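Local atomic coordinates of aminomethyltransferase (Bartonella henselae, PDB entry 3GIR), a protein that belongs to the aminomethyltransferase (glycine cleavage T-protein) family, with a folate-binding-type domain followed by a C-terminal beta-barrel domain. Residues 36-42 against 80-84; 274-278 against 305-310; 89-95 against 134-140; 32-36 against 54-58. All coordinates share one frame; numbering follows the deposited sequence. Where two conformers were deposited one is given.

Contact 1. Residues 36-42 against 80-84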
# COMPACT_ATOMS: atom_id res chain seq x y z
N LEU A 36 -17.13 -8.46 3.28
CA LEU A 36 -15.96 -9.25 3.72
C LEU A 36 -16.38 -10.62 4.13
O LEU A 36 -17.38 -10.81 4.86
CB LEU A 36 -15.31 -8.59 4.93
CG LEU A 36 -14.59 -7.28 4.64
CD1 LEU A 36 -14.28 -6.55 5.97
CD2 LEU A 36 -13.32 -7.46 3.76
N PRO A 37 -15.62 -11.61 3.69
CA PRO A 37 -15.89 -12.97 4.26
C PRO A 37 -16.00 -13.07 5.75
O PRO A 37 -16.87 -13.80 6.27
CB PRO A 37 -14.67 -13.75 3.74
CG PRO A 37 -14.30 -13.11 2.46
CD PRO A 37 -14.52 -11.63 2.72
N LEU A 38 -15.18 -12.34 6.51
CA LEU A 38 -15.20 -12.33 7.97
C LEU A 38 -16.07 -11.21 8.60
O LEU A 38 -15.90 -10.87 9.75
CB LEU A 38 -13.78 -12.22 8.47
CG LEU A 38 -12.84 -13.35 8.03
CD1 LEU A 38 -11.46 -13.10 8.64
CD2 LEU A 38 -13.41 -14.76 8.42
N TYR A 39 -17.03 -10.69 7.81
CA TYR A 39 -17.92 -9.62 8.28
C TYR A 39 -18.48 -9.90 9.66
O TYR A 39 -18.46 -9.04 10.54
CB TYR A 39 -19.07 -9.38 7.31
CG TYR A 39 -20.12 -8.43 7.86
CD1 TYR A 39 -19.91 -7.07 7.82
CD2 TYR A 39 -21.26 -8.92 8.49
CE1 TYR A 39 -20.86 -6.16 8.31
CE2 TYR A 39 -22.22 -8.01 9.03
CZ TYR A 39 -21.99 -6.63 8.91
OH TYR A 39 -22.86 -5.72 9.41
N GLU A 40 -18.95 -11.15 9.89
CA GLU A 40 -19.53 -11.44 11.20
C GLU A 40 -18.58 -11.28 12.40
O GLU A 40 -19.00 -10.87 13.51
CB GLU A 40 -20.13 -12.87 11.22
CG GLU A 40 -21.38 -12.99 10.43
CD GLU A 40 -21.90 -14.46 10.40
OE1 GLU A 40 -21.54 -15.26 11.32
OE2 GLU A 40 -22.66 -14.82 9.46
N LEU A 41 -17.28 -11.58 12.23
CA LEU A 41 -16.30 -11.32 13.25
C LEU A 41 -16.20 -9.83 13.56
O LEU A 41 -16.02 -9.46 14.74
CB LEU A 41 -14.88 -11.86 12.90
CG LEU A 41 -14.64 -13.35 12.79
CD1 LEU A 41 -13.13 -13.68 12.60
CD2 LEU A 41 -15.23 -14.02 14.07
N HIS A 42 -16.27 -9.03 12.53
CA HIS A 42 -16.18 -7.59 12.72
C HIS A 42 -17.42 -7.08 13.44
O HIS A 42 -17.28 -6.25 14.36
CB HIS A 42 -15.93 -6.85 11.40
CG HIS A 42 -14.69 -7.32 10.74
ND1 HIS A 42 -13.46 -7.21 11.36
CD2 HIS A 42 -14.48 -7.96 9.56
CE1 HIS A 42 -12.53 -7.71 10.57
NE2 HIS A 42 -13.12 -8.23 9.49
N ASP A 80 -8.06 -6.89 8.74
CA ASP A 80 -8.69 -7.64 7.70
C ASP A 80 -8.60 -6.84 6.41
O ASP A 80 -9.28 -5.81 6.22
CB ASP A 80 -10.17 -7.95 8.04
CG ASP A 80 -10.78 -8.89 7.04
OD1 ASP A 80 -10.16 -9.15 5.96
OD2 ASP A 80 -11.94 -9.34 7.28
N ILE A 81 -7.76 -7.31 5.48
CA ILE A 81 -7.49 -6.67 4.22
C ILE A 81 -7.93 -7.59 3.06
O ILE A 81 -7.37 -7.58 1.97
CB ILE A 81 -6.02 -6.14 4.12
CG1 ILE A 81 -5.05 -7.24 4.35
CG2 ILE A 81 -5.84 -4.98 5.14
CD1 ILE A 81 -3.60 -6.76 4.01
N SER A 82 -9.05 -8.29 3.28
CA SER A 82 -9.59 -9.25 2.33
C SER A 82 -10.21 -8.58 1.13
O SER A 82 -10.66 -9.27 0.22
CB SER A 82 -10.62 -10.18 2.99
OG SER A 82 -10.02 -10.94 4.02
N HIS A 83 -10.29 -7.25 1.12
CA HIS A 83 -10.73 -6.45 -0.00
C HIS A 83 -9.65 -6.35 -1.06
O HIS A 83 -9.94 -6.09 -2.24
CB HIS A 83 -11.23 -5.07 0.48
CG HIS A 83 -10.19 -4.23 1.12
ND1 HIS A 83 -9.23 -4.73 1.97
CD2 HIS A 83 -9.89 -2.90 1.00
CE1 HIS A 83 -8.43 -3.77 2.39
NE2 HIS A 83 -8.80 -2.64 1.79
N MET A 84 -8.39 -6.55 -0.68
CA MET A 84 -7.27 -6.66 -1.63
C MET A 84 -7.41 -7.96 -2.40
O MET A 84 -8.14 -8.86 -2.00
CB MET A 84 -5.92 -6.70 -0.91
CG MET A 84 -5.61 -5.53 0.05
SD MET A 84 -5.49 -3.85 -0.65
CE MET A 84 -3.83 -3.74 -1.17
O HOH W 1 -12.78 -11.06 5.40
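H42 and D80 meet through a single His-carboxylate hydrogen bond that links helix 39-44 to the end of strand 76-80. H42 NE2 donates to D80 OD2 at 2.7 Å, almost straight at 169°, and the oxygen lies in the imidazole plane, at the ring's edge. OD2 receives the bond on its anti lone pair, and the ring and carboxylate planes are turned 33° apart. Water 1 gives a second donor to D80 OD2 and accepts from L38 N, 2.9 Å away, at the N-cap position of helix 39-44.

The other carboxylate oxygen looks after its own segment. D80 OD1 takes the backbone N of S82, which makes an Asx turn, and also S82 OG at 2.6 Å on its syn side. CG anti to the backbone N (chi1 -173°) points the D80 carboxylate at segment 36-42, where OD2 meets H42 and water 1 while OD1 stays with S82, all in the folate-binding domain. Both of its oxygens being held, its carboxylate has little freedom to rotate.

Apolar atoms close round the polar group. L38 CB lies 3.6 Å from D80 OD2, L36 CD1 approaches the same oxygen, and L36 CD2 rests 3.9 Å from S82 CB. H42 also packs against W245, and S82 OG bonds to L174 N of strand 173-178.

Contact 2. Residues 274-278 against 305-310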
# COMPACT_ATOMS: atom_id res chain seq x y z
N ILE A 274 7.57 9.45 -11.73
CA ILE A 274 8.47 10.57 -11.62
C ILE A 274 7.81 11.62 -10.74
O ILE A 274 8.43 12.08 -9.76
CB ILE A 274 8.86 11.14 -13.03
CG1 ILE A 274 9.57 10.07 -13.92
CG2 ILE A 274 9.74 12.37 -12.90
CD1 ILE A 274 8.71 8.74 -14.37
N ASP A 275 6.55 11.97 -11.05
CA ASP A 275 5.83 12.96 -10.23
C ASP A 275 5.71 12.44 -8.79
O ASP A 275 5.80 13.18 -7.82
CB ASP A 275 4.40 13.17 -10.78
CG ASP A 275 4.35 13.52 -12.24
OD1 ASP A 275 5.29 14.23 -12.67
OD2 ASP A 275 3.31 13.10 -12.90
N ALA A 276 5.44 11.14 -8.64
CA ALA A 276 5.21 10.53 -7.35
C ALA A 276 6.43 10.20 -6.52
O ALA A 276 6.32 9.71 -5.41
CB ALA A 276 4.31 9.24 -7.55
N ALA A 277 7.62 10.47 -7.07
CA ALA A 277 8.89 10.10 -6.44
C ALA A 277 8.93 8.64 -6.03
O ALA A 277 9.35 8.30 -4.90
CB ALA A 277 9.22 11.02 -5.21
N LEU A 278 8.61 7.78 -7.01
CA LEU A 278 8.62 6.34 -6.85
C LEU A 278 9.50 5.69 -7.93
O LEU A 278 9.44 4.46 -8.13
CB LEU A 278 7.19 5.83 -6.91
CG LEU A 278 6.18 6.23 -5.83
CD1 LEU A 278 4.83 5.62 -6.18
CD2 LEU A 278 6.61 5.74 -4.48
N GLY A 305 11.77 15.63 -16.25
CA GLY A 305 11.52 15.99 -14.84
C GLY A 305 10.03 16.06 -14.46
O GLY A 305 9.13 16.04 -15.31
N PRO A 306 9.76 16.14 -13.16
CA PRO A 306 8.35 16.03 -12.71
C PRO A 306 7.45 17.22 -13.09
O PRO A 306 7.93 18.34 -13.16
CB PRO A 306 8.48 15.84 -11.19
CG PRO A 306 9.91 16.13 -10.84
CD PRO A 306 10.73 15.96 -12.08
N SER A 307 6.16 16.97 -13.39
CA SER A 307 5.18 18.06 -13.67
C SER A 307 4.56 18.63 -12.37
O SER A 307 4.01 19.72 -12.39
CB SER A 307 4.09 17.63 -14.71
OG SER A 307 3.12 16.68 -14.23
N ARG A 308 4.68 17.85 -11.29
CA ARG A 308 4.31 18.24 -9.93
C ARG A 308 5.00 17.18 -9.07
O ARG A 308 5.42 16.15 -9.61
CB ARG A 308 2.83 18.13 -9.72
CG ARG A 308 2.19 16.97 -10.37
CD ARG A 308 0.73 17.02 -9.97
NE ARG A 308 -0.08 15.94 -10.47
CZ ARG A 308 -1.28 15.60 -9.96
NH1 ARG A 308 -1.80 16.25 -8.90
NH2 ARG A 308 -1.98 14.58 -10.51
N CYS A 309 5.11 17.40 -7.76
CA CYS A 309 5.98 16.55 -6.91
C CYS A 309 5.23 16.10 -5.67
O CYS A 309 4.72 16.95 -4.95
CB CYS A 309 7.19 17.27 -6.39
SG CYS A 309 8.18 17.87 -7.81
N ARG A 310 5.23 14.78 -5.39
CA ARG A 310 4.65 14.29 -4.14
C ARG A 310 5.57 14.56 -2.96
O ARG A 310 6.78 14.20 -2.97
CB ARG A 310 4.41 12.79 -4.22
CG ARG A 310 3.71 12.27 -2.93
CD ARG A 310 3.43 10.77 -3.07
NE ARG A 310 4.70 10.04 -3.23
CZ ARG A 310 5.51 9.62 -2.26
NH1 ARG A 310 5.20 9.70 -0.96
NH2 ARG A 310 6.64 9.02 -2.59
O HOH W 2 0.75 14.40 -12.29
O HOH W 3 2.97 13.97 -15.28
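I274 starts the contact by laying its CG2 branch against the ring of P306, with CG2 3.8 Å from P306 CD; the two side chains cross at about a right angle. CG2 is the branch anti to the backbone N, while CG1 carries the rest of the side chain off the other way.

D275 is held by both its side chain and its backbone. Its OD1 accepts from S307 N at 3.0 Å, on the syn side but 33° out of the carboxylate plane. OD2 accepts hydrogen bonds from two waters: water 2, which accepts from R308 NE, and water 3, which is also bonded to S307 OG. The aspartate and R308 are thereby joined through solvent, with D275 OD2 and R308 NE 5.0 Å apart. The backbone takes part too: R310 N donates to D275 O at 3.0 Å.

A276 offers its carbonyl to the side chain of R310. NE (2.7 Å) and NH2 (2.9 Å) of R310 both donate to A276 O, a side-on grip on one atom that lies near the guanidinium plane. The bend at chi3 (62°) of R310 turns the group back onto this carbonyl. A277 brings its CB near the same NH2, and L278 CD2 comes to 3.8 Å from R310 NH2.

The turn 274-277 thus fastens the loop after helix 248-257 to the start of strand 309-315, between the two family domains. I274 also packs on helix 295-304, A276 touches Y355 of strand 349-356, and R308 makes a cation-pi contact with that tyrosine.

Contact 3. Residues 89-95 against 134-140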
# COMPACT_ATOMS: atom_id res chain seq x y z
N VAL A 89 0.12 -15.65 -11.32
CA VAL A 89 0.61 -15.59 -12.71
C VAL A 89 1.50 -16.85 -12.85
O VAL A 89 2.48 -16.99 -12.15
CB VAL A 89 1.38 -14.31 -12.89
CG1 VAL A 89 2.11 -14.29 -14.26
CG2 VAL A 89 0.41 -13.07 -12.69
N GLU A 90 1.12 -17.76 -13.76
CA GLU A 90 1.67 -19.10 -13.82
C GLU A 90 1.81 -19.52 -15.29
O GLU A 90 0.85 -19.38 -16.00
CB GLU A 90 0.68 -20.04 -13.10
CG GLU A 90 1.09 -21.48 -13.12
CD GLU A 90 0.18 -22.39 -12.31
OE1 GLU A 90 -0.93 -21.95 -11.86
OE2 GLU A 90 0.59 -23.57 -12.15
N GLY A 91 2.94 -20.09 -15.67
CA GLY A 91 3.06 -20.75 -16.97
C GLY A 91 4.48 -20.60 -17.44
O GLY A 91 5.32 -19.91 -16.85
N PRO A 92 4.78 -21.25 -18.57
CA PRO A 92 6.19 -21.33 -18.94
C PRO A 92 6.82 -20.03 -19.35
O PRO A 92 8.01 -19.90 -19.30
CB PRO A 92 6.20 -22.33 -20.11
CG PRO A 92 4.83 -22.46 -20.53
CD PRO A 92 3.91 -22.12 -19.37
N LYS A 93 6.01 -19.07 -19.77
CA LYS A 93 6.51 -17.76 -20.12
C LYS A 93 6.05 -16.67 -19.14
O LYS A 93 5.98 -15.50 -19.51
CB LYS A 93 6.12 -17.43 -21.55
CG LYS A 93 6.69 -18.52 -22.53
CD LYS A 93 8.23 -18.50 -22.55
CE LYS A 93 8.83 -19.54 -23.56
NZ LYS A 93 10.35 -19.53 -23.44
N ALA A 94 5.77 -17.07 -17.90
CA ALA A 94 5.43 -16.06 -16.86
C ALA A 94 6.46 -14.98 -16.69
O ALA A 94 6.13 -13.79 -16.53
CB ALA A 94 5.14 -16.78 -15.51
N VAL A 95 7.74 -15.36 -16.67
CA VAL A 95 8.83 -14.37 -16.56
C VAL A 95 8.82 -13.30 -17.65
O VAL A 95 8.96 -12.10 -17.38
CB VAL A 95 10.23 -15.07 -16.53
CG1 VAL A 95 11.43 -14.08 -16.70
CG2 VAL A 95 10.36 -15.90 -15.23
N ARG A 134 7.91 -13.80 -6.36
CA ARG A 134 8.19 -15.03 -7.08
C ARG A 134 8.06 -16.20 -6.15
O ARG A 134 8.63 -16.17 -5.03
CB ARG A 134 9.57 -14.98 -7.69
CG ARG A 134 9.85 -16.14 -8.60
CD ARG A 134 11.12 -15.95 -9.33
NE ARG A 134 11.15 -16.82 -10.53
CZ ARG A 134 12.12 -16.69 -11.45
NH1 ARG A 134 13.10 -15.83 -11.26
NH2 ARG A 134 12.09 -17.46 -12.53
N LEU A 135 7.29 -17.18 -6.57
CA LEU A 135 7.01 -18.37 -5.75
C LEU A 135 7.72 -19.63 -6.24
O LEU A 135 8.03 -20.50 -5.43
CB LEU A 135 5.52 -18.62 -5.66
CG LEU A 135 4.76 -17.59 -4.79
CD1 LEU A 135 3.25 -17.92 -4.91
CD2 LEU A 135 5.34 -17.60 -3.37
N ALA A 136 8.06 -19.63 -7.53
CA ALA A 136 8.71 -20.79 -8.18
C ALA A 136 9.32 -20.30 -9.49
O ALA A 136 9.20 -19.13 -9.87
CB ALA A 136 7.74 -21.93 -8.40
N GLU A 137 9.99 -21.20 -10.20
CA GLU A 137 10.56 -20.79 -11.46
C GLU A 137 9.45 -20.22 -12.38
O GLU A 137 9.70 -19.25 -13.03
CB GLU A 137 11.33 -21.96 -12.13
CG GLU A 137 11.89 -21.68 -13.48
CD GLU A 137 13.02 -20.64 -13.53
OE1 GLU A 137 13.91 -20.60 -12.61
OE2 GLU A 137 13.04 -19.86 -14.52
N CYS A 138 8.24 -20.79 -12.41
CA CYS A 138 7.23 -20.29 -13.34
C CYS A 138 5.99 -19.87 -12.65
O CYS A 138 4.92 -19.90 -13.25
CB CYS A 138 6.90 -21.32 -14.42
SG CYS A 138 8.38 -21.70 -15.46
N ARG A 139 6.12 -19.43 -11.39
CA ARG A 139 4.89 -19.05 -10.61
C ARG A 139 5.17 -17.81 -9.82
O ARG A 139 6.15 -17.73 -9.08
CB ARG A 139 4.37 -20.13 -9.65
CG ARG A 139 4.00 -21.48 -10.30
CD ARG A 139 3.66 -22.55 -9.24
NE ARG A 139 2.69 -21.99 -8.33
CZ ARG A 139 2.88 -21.87 -7.01
NH1 ARG A 139 3.94 -22.38 -6.39
NH2 ARG A 139 1.97 -21.26 -6.31
N PHE A 140 4.25 -16.86 -9.94
CA PHE A 140 4.37 -15.57 -9.21
C PHE A 140 3.02 -15.17 -8.64
O PHE A 140 2.00 -15.68 -9.05
CB PHE A 140 4.79 -14.44 -10.19
CG PHE A 140 6.18 -14.59 -10.79
CD1 PHE A 140 7.20 -13.77 -10.41
CD2 PHE A 140 6.38 -15.51 -11.84
CE1 PHE A 140 8.42 -13.87 -11.00
CE2 PHE A 140 7.61 -15.65 -12.42
CZ PHE A 140 8.64 -14.83 -12.01
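F140 and V95 cross obliquely, with the methyl CG2 of V95 coming to the rim of the ring near its plane, 3.8 Å from F140 CZ. CG of F140 stands anti to its carbonyl carbon (chi1 -66°), which swings the ring toward the start of helix 94-101, where A94 CB approaches CD2 obliquely at 4.1 Å. The same V95 methyl lies 3.6 Å from R134 NH2. That arginine, extended from CG to NE, runs along its own hairpin: NE donates to A136 O, NH2 donates to E137 O in the guanidinium plane and makes a salt bridge to E137 OE2, while NH1 bonds to the carbonyls of A107 and L109.

On the other face of the sheet E90 and R139 run side by side, pointing the same way, their CG atoms 4.1 Å apart. Their carboxylate and guanidinium planes are 70° apart and the charged ends do not meet; R139 has its salt bridge with E203. C138 sets CB 3.2 Å from G91 O.

Beneath the side chains V89 and F140 form a hydrogen-bonded antiparallel pair, V89 N to F140 O at 2.9 Å and F140 N to V89 O at 2.8 Å, and G91 N adds a bond to C138 O. Strands 85-90 and 139-144 are thus neighbours in an antiparallel sheet, the latter following the tight turn 136-139 of a beta hairpin, with helix 94-101 packing on the face that carries V89 and F140.

Contact 4. Residues 32-36 against 54-58; sequences SLKTL and GWRMP
K34 lays its side chain along one face of the W55 indole, and it can be followed atom by atom. CB sits over the six-membered ring, 3.7 Å from its centroid, a CH-pi contact. CG passes G54 O, and CD then comes down 3.6 Å from W55 CE2, and is equally near W55 NE1. The extended chain leaves NZ beyond the ring, where water 7 accepts from both K34 NZ and W55 NE1, in the indole plane.

The backbones run parallel here. K34 N donates to G54 O at 2.9 Å, and R56 N to K34 O at 3.0 Å, both nearly straight (175° and 177°). On the face opposite to W55, L33 CD1 lies over the R56 guanidinium, 3.7 Å from NH2, while waters 5, 6 and 8 sit at that group's edge. The L36 branches divide their contacts: CD1 meets P58 CD tip to tip at 3.6 Å, and CD2 packs on M57 SD and on the indole.

The short, weakly bonded strand 34-35 is an outermost strand of a small mixed sheet, lying parallel to strand 55-60. Helix 39-44 and strand 48-52 lie between these two in the chain, and 48-52 pairs antiparallel on the far side of 55-60.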
# COMPACT_ATOMS: atom_id res chain seq x y z
N SER A 32 -25.23 -3.67 -2.19
CA SER A 32 -24.34 -3.23 -3.30
C SER A 32 -22.85 -2.97 -2.90
O SER A 32 -21.93 -3.14 -3.75
CB SER A 32 -24.93 -1.98 -3.97
OG SER A 32 -24.14 -1.64 -5.12
N LEU A 33 -22.58 -2.55 -1.66
CA LEU A 33 -21.18 -2.68 -1.17
C LEU A 33 -20.85 -4.18 -1.05
O LEU A 33 -21.65 -4.97 -0.63
CB LEU A 33 -20.93 -1.99 0.18
CG LEU A 33 -20.97 -0.47 0.17
CD1 LEU A 33 -20.81 0.04 1.58
CD2 LEU A 33 -19.86 0.15 -0.71
N LYS A 34 -19.61 -4.54 -1.39
CA LYS A 34 -19.16 -5.91 -1.21
C LYS A 34 -18.97 -6.23 0.24
O LYS A 34 -18.61 -5.36 1.06
CB LYS A 34 -17.85 -6.11 -1.97
CG LYS A 34 -18.01 -6.00 -3.55
CD LYS A 34 -16.60 -5.86 -4.17
CE LYS A 34 -16.61 -5.69 -5.66
NZ LYS A 34 -15.25 -5.23 -6.09
N THR A 35 -19.17 -7.49 0.58
CA THR A 35 -19.13 -7.95 1.96
C THR A 35 -17.83 -8.78 2.22
O THR A 35 -17.56 -9.75 1.52
CB THR A 35 -20.34 -8.78 2.27
OG1 THR A 35 -21.49 -7.92 2.13
CG2 THR A 35 -20.33 -9.34 3.65
N LEU A 36 -17.13 -8.46 3.28
CA LEU A 36 -15.96 -9.25 3.72
C LEU A 36 -16.38 -10.62 4.13
O LEU A 36 -17.38 -10.81 4.86
CB LEU A 36 -15.31 -8.59 4.93
CG LEU A 36 -14.59 -7.28 4.64
CD1 LEU A 36 -14.28 -6.55 5.97
CD2 LEU A 36 -13.32 -7.46 3.76
N GLY A 54 -15.50 0.29 -2.74
CA GLY A 54 -16.61 -0.57 -3.05
C GLY A 54 -16.98 -1.69 -2.09
O GLY A 54 -17.90 -2.48 -2.37
N TRP A 55 -16.27 -1.71 -0.94
CA TRP A 55 -16.49 -2.64 0.12
C TRP A 55 -17.01 -1.99 1.38
O TRP A 55 -16.69 -0.86 1.64
CB TRP A 55 -15.15 -3.31 0.54
CG TRP A 55 -14.58 -4.22 -0.57
CD1 TRP A 55 -13.97 -3.82 -1.67
CD2 TRP A 55 -14.58 -5.65 -0.58
NE1 TRP A 55 -13.57 -4.93 -2.43
CE2 TRP A 55 -13.95 -6.06 -1.77
CE3 TRP A 55 -15.04 -6.61 0.30
CZ2 TRP A 55 -13.72 -7.43 -2.08
CZ3 TRP A 55 -14.83 -7.97 0.00
CH2 TRP A 55 -14.19 -8.34 -1.19
N ARG A 56 -17.78 -2.74 2.14
CA ARG A 56 -18.19 -2.34 3.50
C ARG A 56 -17.06 -2.80 4.47
O ARG A 56 -16.88 -4.00 4.76
CB ARG A 56 -19.56 -2.89 3.91
CG ARG A 56 -19.91 -2.56 5.38
CD ARG A 56 -21.34 -2.86 5.80
NE ARG A 56 -22.24 -1.99 5.11
CZ ARG A 56 -22.93 -2.26 4.01
NH1 ARG A 56 -22.86 -3.47 3.43
NH2 ARG A 56 -23.70 -1.32 3.47
N MET A 57 -16.34 -1.83 4.98
CA MET A 57 -15.11 -2.13 5.78
C MET A 57 -15.24 -1.65 7.21
O MET A 57 -15.90 -0.61 7.43
CB MET A 57 -13.88 -1.48 5.14
CG MET A 57 -13.55 -1.95 3.75
SD MET A 57 -13.10 -3.68 3.69
CE MET A 57 -11.42 -3.63 4.39
N PRO A 58 -14.58 -2.30 8.14
CA PRO A 58 -14.57 -1.78 9.51
C PRO A 58 -13.65 -0.58 9.57
O PRO A 58 -12.42 -0.68 9.38
CB PRO A 58 -14.08 -3.01 10.33
CG PRO A 58 -13.34 -3.89 9.33
CD PRO A 58 -13.91 -3.61 8.03
O HOH W 4 -19.11 -2.30 -4.68
O HOH W 5 -23.99 -4.46 0.94
O HOH W 6 -24.77 -1.96 0.57
O HOH W 7 -12.45 -4.89 -5.24
O HOH W 8 -21.25 -6.00 4.26
O HOH W 9 -18.23 -6.35 4.95

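Contacts 1 and 4 form one neighbourhood, their centres 8 Å apart. They share L36 and touch through H83 against M57 and W55. Their segments alternate along the chain, and the H83 contacts together with L36 bring strand 34-35, helix 39-44, strand 55-60 and the loop after strand 76-80 together. Contact 3 follows in sequence, on the five-stranded antiparallel sheet, with its centre 29 Å from that of contact 1. Contact 2 comes last, about 34 Å from contact 1 between centres and on the opposite side of the chain's centre; it joins a loop of the folate-binding domain to the first strand of the C-terminal barrel domain. The set thus spans both family domains.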